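Side-chain contacts in glycosyltransferase (Streptomyces viridochromogenes, PDB 2IUY), which probably transfers a sugar from a nucleotide donor during avilamycin A biosynthesis, as a retaining glycosyltransferase of family GT4: residues A[21-24]-A[25-29]; A[201-204]-A[205-209]; A[329-332]-A[333-336]. All coordinates share one frame; numbering follows the deposited sequence.

Contact 1. Residues A[21-24]-A[25-29]; sequences WISV and PPQGY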
ATOM      1  N   TRP A  21       4.129  -3.508 -19.126  1.00 15.20           N
ATOM      2  CA  TRP A  21       4.393  -2.833 -17.852  1.00 14.43           C
ATOM      3  C   TRP A  21       3.139  -2.967 -17.016  1.00 13.23           C
ATOM      4  O   TRP A  21       2.038  -2.943 -17.537  1.00 12.69           O
ATOM      5  CB  TRP A  21       4.730  -1.350 -18.102  1.00 15.06           C
ATOM      6  CG  TRP A  21       6.066  -1.218 -18.813  1.00 14.75           C
ATOM      7  CD1 TRP A  21       6.261  -1.033 -20.152  1.00 16.68           C
ATOM      8  CD2 TRP A  21       7.359  -1.398 -18.245  1.00 17.75           C
ATOM      9  NE1 TRP A  21       7.600  -1.049 -20.451  1.00 16.12           N
ATOM     10  CE2 TRP A  21       8.299  -1.261 -19.296  1.00 17.93           C
ATOM     11  CE3 TRP A  21       7.831  -1.633 -16.939  1.00 16.41           C
ATOM     12  CZ2 TRP A  21       9.673  -1.344 -19.083  1.00 17.43           C
ATOM     13  CZ3 TRP A  21       9.192  -1.724 -16.734  1.00 16.82           C
ATOM     14  CH2 TRP A  21      10.104  -1.585 -17.803  1.00 16.40           C
ATOM     15  N   ILE A  22       3.309  -3.131 -15.716  1.00 12.27           N
ATOM     16  CA  ILE A  22       2.168  -3.144 -14.804  1.00 10.72           C
ATOM     17  C   ILE A  22       1.575  -1.737 -14.856  1.00 10.98           C
ATOM     18  O   ILE A  22       2.312  -0.749 -14.927  1.00 12.01           O
ATOM     19  CB  ILE A  22       2.602  -3.563 -13.376  1.00 10.69           C
ATOM     20  CG1 ILE A  22       3.075  -5.053 -13.370  1.00 10.88           C
ATOM     21  CG2 ILE A  22       1.433  -3.341 -12.355  1.00  9.98           C
ATOM     22  CD1 ILE A  22       3.728  -5.517 -12.036  1.00  8.20           C
ATOM     23  N   SER A  23       0.256  -1.641 -14.852  1.00 11.21           N
ATOM     24  CA  SER A  23      -0.401  -0.341 -14.916  1.00 10.61           C
ATOM     25  C   SER A  23      -0.696   0.271 -13.537  1.00  8.94           C
ATOM     26  O   SER A  23      -0.482  -0.343 -12.478  1.00  9.63           O
ATOM     27  CB  SER A  23      -1.675  -0.427 -15.799  1.00 11.09           C
ATOM     28  OG  SER A  23      -2.693  -1.153 -15.081  1.00 15.48           O
ATOM     29  N   VAL A  24      -1.155   1.515 -13.550  1.00  7.93           N
ATOM     30  CA  VAL A  24      -1.649   2.162 -12.375  1.00  7.52           C
ATOM     31  C   VAL A  24      -3.071   2.590 -12.660  1.00  8.68           C
ATOM     32  O   VAL A  24      -3.295   3.399 -13.572  1.00  8.23           O
ATOM     33  CB  VAL A  24      -0.772   3.417 -12.028  1.00  7.71           C
ATOM     34  CG1 VAL A  24      -1.539   4.410 -11.068  1.00  6.37           C
ATOM     35  CG2 VAL A  24       0.544   2.995 -11.433  1.00  5.85           C
ATOM     36  N   PRO A  25      -4.056   2.042 -11.924  1.00 10.03           N
ATOM     37  CA  PRO A  25      -3.922   1.023 -10.904  1.00 10.26           C
ATOM     38  C   PRO A  25      -3.608  -0.315 -11.570  1.00 10.80           C
ATOM     39  O   PRO A  25      -3.833  -0.475 -12.786  1.00  9.30           O
ATOM     40  CB  PRO A  25      -5.310   1.020 -10.232  1.00 10.53           C
ATOM     41  CG  PRO A  25      -6.221   1.451 -11.263  1.00 11.59           C
ATOM     42  CD  PRO A  25      -5.472   2.391 -12.168  1.00  9.29           C
ATOM     43  N   PRO A  26      -3.037  -1.258 -10.800  1.00 11.79           N
ATOM     44  CA  PRO A  26      -2.522  -2.424 -11.468  1.00 12.35           C
ATOM     45  C   PRO A  26      -3.635  -3.418 -11.810  1.00 14.81           C
ATOM     46  O   PRO A  26      -4.689  -3.442 -11.157  1.00 13.92           O
ATOM     47  CB  PRO A  26      -1.585  -3.017 -10.413  1.00 12.60           C
ATOM     48  CG  PRO A  26      -2.235  -2.678  -9.131  1.00 10.98           C
ATOM     49  CD  PRO A  26      -2.837  -1.322  -9.339  1.00 10.81           C
ATOM     50  N   GLN A  27      -3.392  -4.239 -12.831  1.00 17.22           N
ATOM     51  CA  GLN A  27      -4.351  -5.284 -13.222  1.00 19.75           C
ATOM     52  C   GLN A  27      -4.405  -6.393 -12.131  1.00 20.25           C
ATOM     53  O   GLN A  27      -5.476  -6.901 -11.771  1.00 20.78           O
ATOM     54  CB  GLN A  27      -3.961  -5.845 -14.616  1.00 20.57           C
ATOM     55  CG  GLN A  27      -3.477  -4.753 -15.645  1.00 22.96           C
ATOM     56  CD  GLN A  27      -1.914  -4.446 -15.683  1.00 22.88           C
ATOM     57  OE1 GLN A  27      -1.223  -4.293 -14.658  1.00 12.21           O
ATOM     58  NE2 GLN A  27      -1.393  -4.317 -16.920  1.00 28.16           N
ATOM     59  N   GLY A  28      -3.259  -6.725 -11.565  1.00 20.77           N
ATOM     60  CA  GLY A  28      -3.213  -7.778 -10.550  1.00 22.44           C
ATOM     61  C   GLY A  28      -2.587  -7.297  -9.246  1.00 23.62           C
ATOM     62  O   GLY A  28      -2.987  -6.259  -8.703  1.00 24.54           O
ATOM     63  N   TYR A  29      -1.586  -8.032  -8.751  1.00 23.32           N
ATOM     64  CA  TYR A  29      -0.979  -7.697  -7.485  1.00 24.06           C
ATOM     65  C   TYR A  29       0.014  -6.522  -7.660  1.00 23.10           C
ATOM     66  O   TYR A  29       0.787  -6.465  -8.619  1.00 21.95           O
ATOM     67  CB  TYR A  29      -0.321  -8.939  -6.821  1.00 26.27           C
ATOM     68  CG  TYR A  29       0.774  -8.577  -5.834  1.00 28.67           C
ATOM     69  CD1 TYR A  29       0.497  -8.380  -4.459  1.00 31.57           C
ATOM     70  CD2 TYR A  29       2.080  -8.383  -6.282  1.00 31.12           C
ATOM     71  CE1 TYR A  29       1.530  -7.997  -3.543  1.00 31.98           C
ATOM     72  CE2 TYR A  29       3.110  -8.029  -5.405  1.00 34.35           C
ATOM     73  CZ  TYR A  29       2.847  -7.832  -4.039  1.00 33.50           C
ATOM     74  OH  TYR A  29       3.942  -7.489  -3.225  1.00 32.67           O
TER
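Gln-27 folds back along the chain onto Ser-23. Its CB points neither at nor away from Ser-23, and CG, 3.7 Å from Ser-23 OG, makes the first contact. The chain then bends at CG (chi2 91°), which brings the amide carbon CD against the serine hydroxyl. At the tip, OE1 takes the backbone N-H of Ser-23 at 3.0 Å in an almost straight bond, 173° at the hydrogen. The N-H does not use a lone pair in the amide plane: the donor stands above that plane, 50° out of it. Beside that N-H, CA and CG2 of Ile-22 also lie against OE1, while NE2 lies 3.7 Å from Trp-21 O, too long to count as a bond.

The Ser-23 hydroxyl, already against the glutamine amide, also reaches across the turn. With OG lodged between backbone N and carbonyl carbon, it donates to the carbonyl oxygen of Pro-25, OG to O 2.7 Å. Pro-25 follows a cis peptide bond, so the chain reverses sharply here, and Pro-26 CA comes 3.1 Å from Ser-23 O in a CA-H...O contact. Ile-22 CG2 packs obliquely on Pro-26 CB at 3.6 Å. Trp-34 of helix 31-45 touches both prolines.

Val-24 N is bonded to Ser-58 OG, tying the turn to a neighbouring loop. The whole is a type VIb turn, Ser-23 to Pro-26, with the cis proline at its third position, in the loop between strand 5-9 and helix 31-45 of the N-terminal Rossmann-like domain, and it leads directly into Tyr-29 and Gly-30 of the UDP site.

Contact 2. Residues A[201-204]-A[205-209]; sequences EYFD and EITRR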
ATOM      1  N   GLU A 201       7.440 -24.181  -0.805  1.00 13.67           N
ATOM      2  CA  GLU A 201       7.651 -24.860   0.501  1.00 13.64           C
ATOM      3  C   GLU A 201       6.831 -24.159   1.604  1.00 13.19           C
ATOM      4  O   GLU A 201       6.202 -24.812   2.461  1.00 11.82           O
ATOM      5  CB  GLU A 201       9.141 -24.899   0.894  1.00 14.03           C
ATOM      6  CG  GLU A 201      10.053 -25.642  -0.081  1.00 19.21           C
ATOM      7  CD  GLU A 201      10.542 -24.786  -1.258  1.00 26.35           C
ATOM      8  OE1 GLU A 201      10.132 -23.595  -1.396  1.00 27.20           O
ATOM      9  OE2 GLU A 201      11.349 -25.317  -2.068  1.00 29.00           O
ATOM     10  N   TYR A 202       6.870 -22.816   1.593  1.00 13.28           N
ATOM     11  CA  TYR A 202       6.027 -22.023   2.511  1.00 13.21           C
ATOM     12  C   TYR A 202       4.522 -22.320   2.318  1.00 12.61           C
ATOM     13  O   TYR A 202       3.837 -22.664   3.277  1.00 11.75           O
ATOM     14  CB  TYR A 202       6.299 -20.512   2.369  1.00 12.96           C
ATOM     15  CG  TYR A 202       5.583 -19.650   3.428  1.00 12.02           C
ATOM     16  CD1 TYR A 202       5.763 -19.890   4.799  1.00 10.22           C
ATOM     17  CD2 TYR A 202       4.747 -18.608   3.050  1.00 11.55           C
ATOM     18  CE1 TYR A 202       5.131 -19.099   5.785  1.00  8.30           C
ATOM     19  CE2 TYR A 202       4.095 -17.812   4.016  1.00 10.08           C
ATOM     20  CZ  TYR A 202       4.292 -18.076   5.378  1.00 11.40           C
ATOM     21  OH  TYR A 202       3.657 -17.302   6.325  1.00 10.73           O
ATOM     22  N   PHE A 203       4.025 -22.153   1.088  1.00 12.92           N
ATOM     23  CA  PHE A 203       2.638 -22.488   0.731  1.00 13.92           C
ATOM     24  C   PHE A 203       2.287 -23.902   1.196  1.00 14.25           C
ATOM     25  O   PHE A 203       1.242 -24.095   1.812  1.00 13.80           O
ATOM     26  CB  PHE A 203       2.433 -22.384  -0.776  1.00 14.69           C
ATOM     27  CG  PHE A 203       1.022 -22.719  -1.242  1.00 15.85           C
ATOM     28  CD1 PHE A 203       0.036 -21.743  -1.296  1.00 17.72           C
ATOM     29  CD2 PHE A 203       0.703 -24.002  -1.668  1.00 15.58           C
ATOM     30  CE1 PHE A 203      -1.247 -22.062  -1.756  1.00 17.09           C
ATOM     31  CE2 PHE A 203      -0.576 -24.324  -2.127  1.00 17.03           C
ATOM     32  CZ  PHE A 203      -1.541 -23.350  -2.183  1.00 15.72           C
ATOM     33  N   ASP A 204       3.176 -24.867   0.928  1.00 14.35           N
ATOM     34  CA  ASP A 204       2.972 -26.266   1.339  1.00 15.32           C
ATOM     35  C   ASP A 204       2.854 -26.492   2.857  1.00 14.35           C
ATOM     36  O   ASP A 204       2.080 -27.346   3.313  1.00 13.71           O
ATOM     37  CB  ASP A 204       4.013 -27.194   0.705  1.00 15.60           C
ATOM     38  CG  ASP A 204       3.753 -27.422  -0.786  1.00 19.54           C
ATOM     39  OD1 ASP A 204       2.734 -26.910  -1.327  1.00 24.28           O
ATOM     40  OD2 ASP A 204       4.594 -28.077  -1.429  1.00 21.70           O
ATOM     41  N   GLU A 205       3.616 -25.715   3.623  1.00 13.46           N
ATOM     42  CA  GLU A 205       3.574 -25.775   5.083  1.00 13.79           C
ATOM     43  C   GLU A 205       2.218 -25.274   5.641  1.00 13.23           C
ATOM     44  O   GLU A 205       1.639 -25.838   6.615  1.00 12.66           O
ATOM     45  CB  GLU A 205       4.729 -24.927   5.680  1.00 13.00           C
ATOM     46  CG  GLU A 205       4.833 -24.987   7.240  1.00 12.79           C
ATOM     47  CD  GLU A 205       5.769 -23.895   7.840  1.00 17.39           C
ATOM     48  OE1 GLU A 205       6.254 -22.979   7.089  1.00 18.08           O
ATOM     49  OE2 GLU A 205       6.019 -23.968   9.078  1.00 22.86           O
ATOM     50  N   ILE A 206       1.735 -24.185   5.049  1.00 12.54           N
ATOM     51  CA  ILE A 206       0.433 -23.639   5.402  1.00 11.96           C
ATOM     52  C   ILE A 206      -0.683 -24.658   5.083  1.00 13.86           C
ATOM     53  O   ILE A 206      -1.613 -24.835   5.851  1.00 12.50           O
ATOM     54  CB  ILE A 206       0.177 -22.308   4.623  1.00 12.35           C
ATOM     55  CG1 ILE A 206       1.195 -21.216   5.043  1.00  8.79           C
ATOM     56  CG2 ILE A 206      -1.282 -21.832   4.797  1.00 10.80           C
ATOM     57  CD1 ILE A 206       1.308 -20.038   4.059  1.00 10.34           C
ATOM     58  N   THR A 207      -0.573 -25.328   3.938  1.00 15.42           N
ATOM     59  CA  THR A 207      -1.643 -26.255   3.548  1.00 18.44           C
ATOM     60  C   THR A 207      -1.588 -27.514   4.441  1.00 19.09           C
ATOM     61  O   THR A 207      -2.612 -27.990   4.900  1.00 19.42           O
ATOM     62  CB  THR A 207      -1.652 -26.543   2.011  1.00 18.09           C
ATOM     63  OG1 THR A 207      -0.359 -26.958   1.588  1.00 23.38           O
ATOM     64  CG2 THR A 207      -1.960 -25.287   1.227  1.00 17.39           C
ATOM     65  N   ARG A 208      -0.378 -27.970   4.748  1.00 19.93           N
ATOM     66  CA  ARG A 208      -0.154 -29.041   5.719  1.00 20.86           C
ATOM     67  C   ARG A 208      -0.744 -28.748   7.102  1.00 19.41           C
ATOM     68  O   ARG A 208      -1.475 -29.553   7.668  1.00 20.26           O
ATOM     69  CB  ARG A 208       1.355 -29.336   5.819  1.00 20.04           C
ATOM     70  CG  ARG A 208       1.706 -30.423   6.811  1.00 24.43           C
ATOM     71  CD  ARG A 208       3.216 -30.733   6.882  1.00 25.39           C
ATOM     72  NE  ARG A 208       4.027 -29.709   7.562  1.00 33.35           N
ATOM     73  CZ  ARG A 208       4.141 -29.547   8.884  1.00 33.69           C
ATOM     74  NH1 ARG A 208       3.468 -30.317   9.739  1.00 36.68           N
ATOM     75  NH2 ARG A 208       4.926 -28.588   9.352  1.00 34.51           N
ATOM     76  N   ARG A 209      -0.407 -27.591   7.647  1.00 17.78           N
ATOM     77  CA  ARG A 209      -0.767 -27.252   9.008  1.00 16.39           C
ATOM     78  C   ARG A 209      -2.199 -26.752   9.154  1.00 15.36           C
ATOM     79  O   ARG A 209      -2.820 -27.024  10.176  1.00 13.67           O
ATOM     80  CB  ARG A 209       0.234 -26.246   9.583  1.00 15.36           C
ATOM     81  CG  ARG A 209       1.638 -26.861   9.675  1.00 18.01           C
ATOM     82  CD  ARG A 209       2.718 -25.856  10.074  1.00 18.26           C
ATOM     83  NE  ARG A 209       2.336 -25.025  11.220  1.00 20.83           N
ATOM     84  CZ  ARG A 209       3.206 -24.281  11.913  1.00 22.76           C
ATOM     85  NH1 ARG A 209       4.499 -24.281  11.571  1.00 22.02           N
ATOM     86  NH2 ARG A 209       2.788 -23.566  12.961  1.00 20.02           N
TER
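Ile-206 lays its CD1 methyl over one face of the Tyr-202 ring, 3.8 Å from the centroid and 21° off the ring normal, displaced towards the CE2 side of the rim. This is an i to i+4 CH-pi contact on helix 200-210, the helix of a beta-alpha-beta unit that runs from strand 191-194 to strand 214-216 in the C-terminal Rossmann-like domain of a GT-B fold. The tyrosine's first torsion (chi1 -172°) sets CG opposite the backbone N and swings the ring down the helix, so that the end of the side chain comes closer to the next turn than its CB does. Its hydroxyl is bonded to Leu-178 N in helix 177-187, and Ile-206 packs on Ala-177 and Leu-178 of the same helix; the pair therefore sits where two helices meet, with Lys-175 of the UDP site about 7 Å from the Tyr-202 side chain.

One residue on, the pattern repeats. Phe-203, with the same first torsion, offers a face to the CG2 methyl of Thr-207, which stands 4.1 Å from the ring centroid and again off centre. Phe-203 also touches Pro-216 in the neighbouring strand. Further along the helix, Glu-205 OE2 and Arg-209 NH1, 2.9 Å apart, form a salt bridge whose bent hydrogen bond is weak.

Thr-207 has a second role through its hydroxyl. The Asp-204 carbonyl oxygen takes both the helical N-H of Arg-208, at 2.9 Å from its N, and Thr-207 OG1, at 3.0 Å; the two donors come from the same face of the carbonyl plane, with OG1 41° out of it.

Contact 3. Residues A[329-332]-A[333-336]; sequences VEQY and RRLL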
ATOM      1  N   VAL A 329       1.118  18.074  -1.237  1.00 10.09           N
ATOM      2  CA  VAL A 329       1.259  19.391  -1.851  1.00 11.12           C
ATOM      3  C   VAL A 329       1.945  20.359  -0.903  1.00 11.73           C
ATOM      4  O   VAL A 329       2.806  21.140  -1.326  1.00 13.50           O
ATOM      5  CB  VAL A 329      -0.118  19.936  -2.337  1.00 11.30           C
ATOM      6  CG1 VAL A 329      -0.016  21.405  -2.847  1.00 13.42           C
ATOM      7  CG2 VAL A 329      -0.698  19.024  -3.442  1.00 11.24           C
ATOM      8  N   GLU A 330       1.579  20.310   0.372  1.00 12.41           N
ATOM      9  CA  GLU A 330       2.237  21.130   1.390  1.00 14.00           C
ATOM     10  C   GLU A 330       3.746  20.878   1.364  1.00 12.12           C
ATOM     11  O   GLU A 330       4.504  21.831   1.416  1.00 13.00           O
ATOM     12  CB  GLU A 330       1.624  20.874   2.801  1.00 14.21           C
ATOM     13  CG  GLU A 330       2.189  21.768   3.933  1.00 17.77           C
ATOM     14  CD  GLU A 330       1.786  21.331   5.353  1.00 19.39           C
ATOM     15  OE1 GLU A 330       1.163  20.236   5.534  1.00 22.89           O
ATOM     16  OE2 GLU A 330       2.118  22.098   6.306  1.00 26.47           O
ATOM     17  N   GLN A 331       4.172  19.608   1.271  1.00  9.80           N
ATOM     18  CA  GLN A 331       5.603  19.245   1.131  1.00  9.06           C
ATOM     19  C   GLN A 331       6.203  19.632  -0.218  1.00  8.41           C
ATOM     20  O   GLN A 331       7.320  20.057  -0.278  1.00  8.94           O
ATOM     21  CB  GLN A 331       5.850  17.741   1.411  1.00  7.97           C
ATOM     22  CG  GLN A 331       5.381  17.259   2.801  1.00  9.44           C
ATOM     23  CD  GLN A 331       5.950  18.133   3.936  1.00 13.84           C
ATOM     24  OE1 GLN A 331       7.090  18.553   3.861  1.00 11.18           O
ATOM     25  NE2 GLN A 331       5.147  18.418   4.961  1.00 10.12           N
ATOM     26  N   TYR A 332       5.465  19.502  -1.298  1.00  7.94           N
ATOM     27  CA  TYR A 332       5.918  20.053  -2.583  1.00  8.92           C
ATOM     28  C   TYR A 332       6.240  21.541  -2.479  1.00  8.70           C
ATOM     29  O   TYR A 332       7.269  21.972  -2.957  1.00 10.62           O
ATOM     30  CB  TYR A 332       4.863  19.893  -3.694  1.00  7.41           C
ATOM     31  CG  TYR A 332       4.344  18.479  -3.997  1.00  7.78           C
ATOM     32  CD1 TYR A 332       4.936  17.317  -3.463  1.00  5.13           C
ATOM     33  CD2 TYR A 332       3.235  18.318  -4.838  1.00  4.33           C
ATOM     34  CE1 TYR A 332       4.413  16.016  -3.808  1.00  5.65           C
ATOM     35  CE2 TYR A 332       2.737  17.075  -5.148  1.00  6.93           C
ATOM     36  CZ  TYR A 332       3.326  15.931  -4.639  1.00  5.22           C
ATOM     37  OH  TYR A 332       2.734  14.704  -4.991  1.00  9.74           O
ATOM     38  N   ARG A 333       5.322  22.316  -1.908  1.00 10.37           N
ATOM     39  CA  ARG A 333       5.525  23.756  -1.711  1.00 12.04           C
ATOM     40  C   ARG A 333       6.681  24.087  -0.769  1.00 11.81           C
ATOM     41  O   ARG A 333       7.367  25.120  -0.959  1.00 14.25           O
ATOM     42  CB  ARG A 333       4.213  24.439  -1.258  1.00 12.57           C
ATOM     43  CG  ARG A 333       3.134  24.344  -2.355  1.00 15.25           C
ATOM     44  CD  ARG A 333       2.094  25.419  -2.257  1.00 19.60           C
ATOM     45  NE  ARG A 333       0.908  25.122  -3.061  1.00 19.52           N
ATOM     46  CZ  ARG A 333       0.765  25.399  -4.355  1.00 19.92           C
ATOM     47  NH1 ARG A 333       1.725  26.009  -5.044  1.00 17.63           N
ATOM     48  NH2 ARG A 333      -0.376  25.072  -4.952  1.00 20.70           N
ATOM     49  N   ARG A 334       6.880  23.245   0.246  1.00 10.99           N
ATOM     50  CA  ARG A 334       8.035  23.365   1.161  1.00 11.54           C
ATOM     51  C   ARG A 334       9.340  23.293   0.368  1.00 10.97           C
ATOM     52  O   ARG A 334      10.213  24.136   0.507  1.00 12.16           O
ATOM     53  CB  ARG A 334       7.967  22.254   2.223  1.00 11.34           C
ATOM     54  CG  ARG A 334       9.248  22.086   3.075  1.00 13.41           C
ATOM     55  CD  ARG A 334       9.003  21.039   4.139  1.00 13.16           C
ATOM     56  NE  ARG A 334      10.067  20.844   5.134  1.00 12.47           N
ATOM     57  CZ  ARG A 334      10.049  19.813   5.981  1.00 14.27           C
ATOM     58  NH1 ARG A 334       9.057  18.914   5.890  1.00 10.38           N
ATOM     59  NH2 ARG A 334      10.995  19.660   6.889  1.00 15.23           N
ATOM     60  N   LEU A 335       9.436  22.300  -0.507  1.00 10.12           N
ATOM     61  CA  LEU A 335      10.571  22.131  -1.377  1.00  9.54           C
ATOM     62  C   LEU A 335      10.737  23.252  -2.412  1.00 10.19           C
ATOM     63  O   LEU A 335      11.854  23.719  -2.653  1.00  8.79           O
ATOM     64  CB  LEU A 335      10.511  20.731  -2.051  1.00  9.89           C
ATOM     65  CG  LEU A 335      10.724  19.506  -1.130  1.00  7.70           C
ATOM     66  CD1 LEU A 335      10.217  18.252  -1.818  1.00  8.59           C
ATOM     67  CD2 LEU A 335      12.169  19.293  -0.686  1.00  5.36           C
ATOM     68  N   LEU A 336       9.623  23.656  -3.032  1.00 10.46           N
ATOM     69  CA  LEU A 336       9.640  24.737  -3.985  1.00 10.58           C
ATOM     70  C   LEU A 336      10.129  26.070  -3.366  1.00 12.33           C
ATOM     71  O   LEU A 336      10.823  26.826  -4.055  1.00 11.78           O
ATOM     72  CB  LEU A 336       8.290  24.843  -4.729  1.00 11.06           C
ATOM     73  CG  LEU A 336       8.029  23.657  -5.702  1.00 11.15           C
ATOM     74  CD1 LEU A 336       6.584  23.555  -6.142  1.00 11.57           C
ATOM     75  CD2 LEU A 336       9.014  23.712  -6.939  1.00 12.72           C
TER
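Gln-331 and Arg-334 run side by side and point the same way, joined at their ends by a hydrogen bond from Arg-334 NH1 to Gln-331 OE1, 2.8 Å long and 159° at the hydrogen. The two chains get there differently. The glutamine is curled, its second torsion of -52° bending the amide round to its neighbour on the next turn of helix 321-336. The arginine is stretched from CG to NE, and its CD lies 3.1 Å from Gln-331 OE1. The oxygen sits at the guanidinium edge, close to its plane, while the amide plane is turned 72° from it.

Val-329 and Arg-333 make a looser pair, also side by side: the CG1 methyl is 3.8 Å from NE of the exposed Arg-333. Tyr-332, buried, has its CG beside its own backbone N; the ring reaches His-89, where its hydroxyl bonds ND1 and the two rings meet steeply. Leu-336 curls its CG to 3.3 Å from the Tyr-332 carbonyl oxygen and rests on Val-87 and Ala-106 of the sheet beneath.

NH2 of Arg-334 forms a salt bridge with Asp-139, so one guanidinium is held by a neutral amide through NH1 and by a carboxylate through NH2. Two partners on separate nitrogens restrain its rotation; the carboxylate probably balances its charge, while the amide supplies an acceptor without adding any.

In the fold
From the N terminus, contact 1 comes first, turning the chain in the loop between strand 5-9 and helix 31-45 of the first parallel sheet's domain. Contact 2 follows far along the chain on helix 200-210, in the domain of the second sheet, and contact 3 lies on helix 321-336, which returns to pack on strands 87-90 and 106-111 of the first. Each is local to one continuous run, so none closes a long loop. The three are in series, without nesting or crossing, and none touches another. Contacts 2 and 3 lie on opposite sides of the chain's centre, about 47 Å between centres; contact 1 is about 28 Å from each. Contacts 1 and 3 both reach helix 31-45.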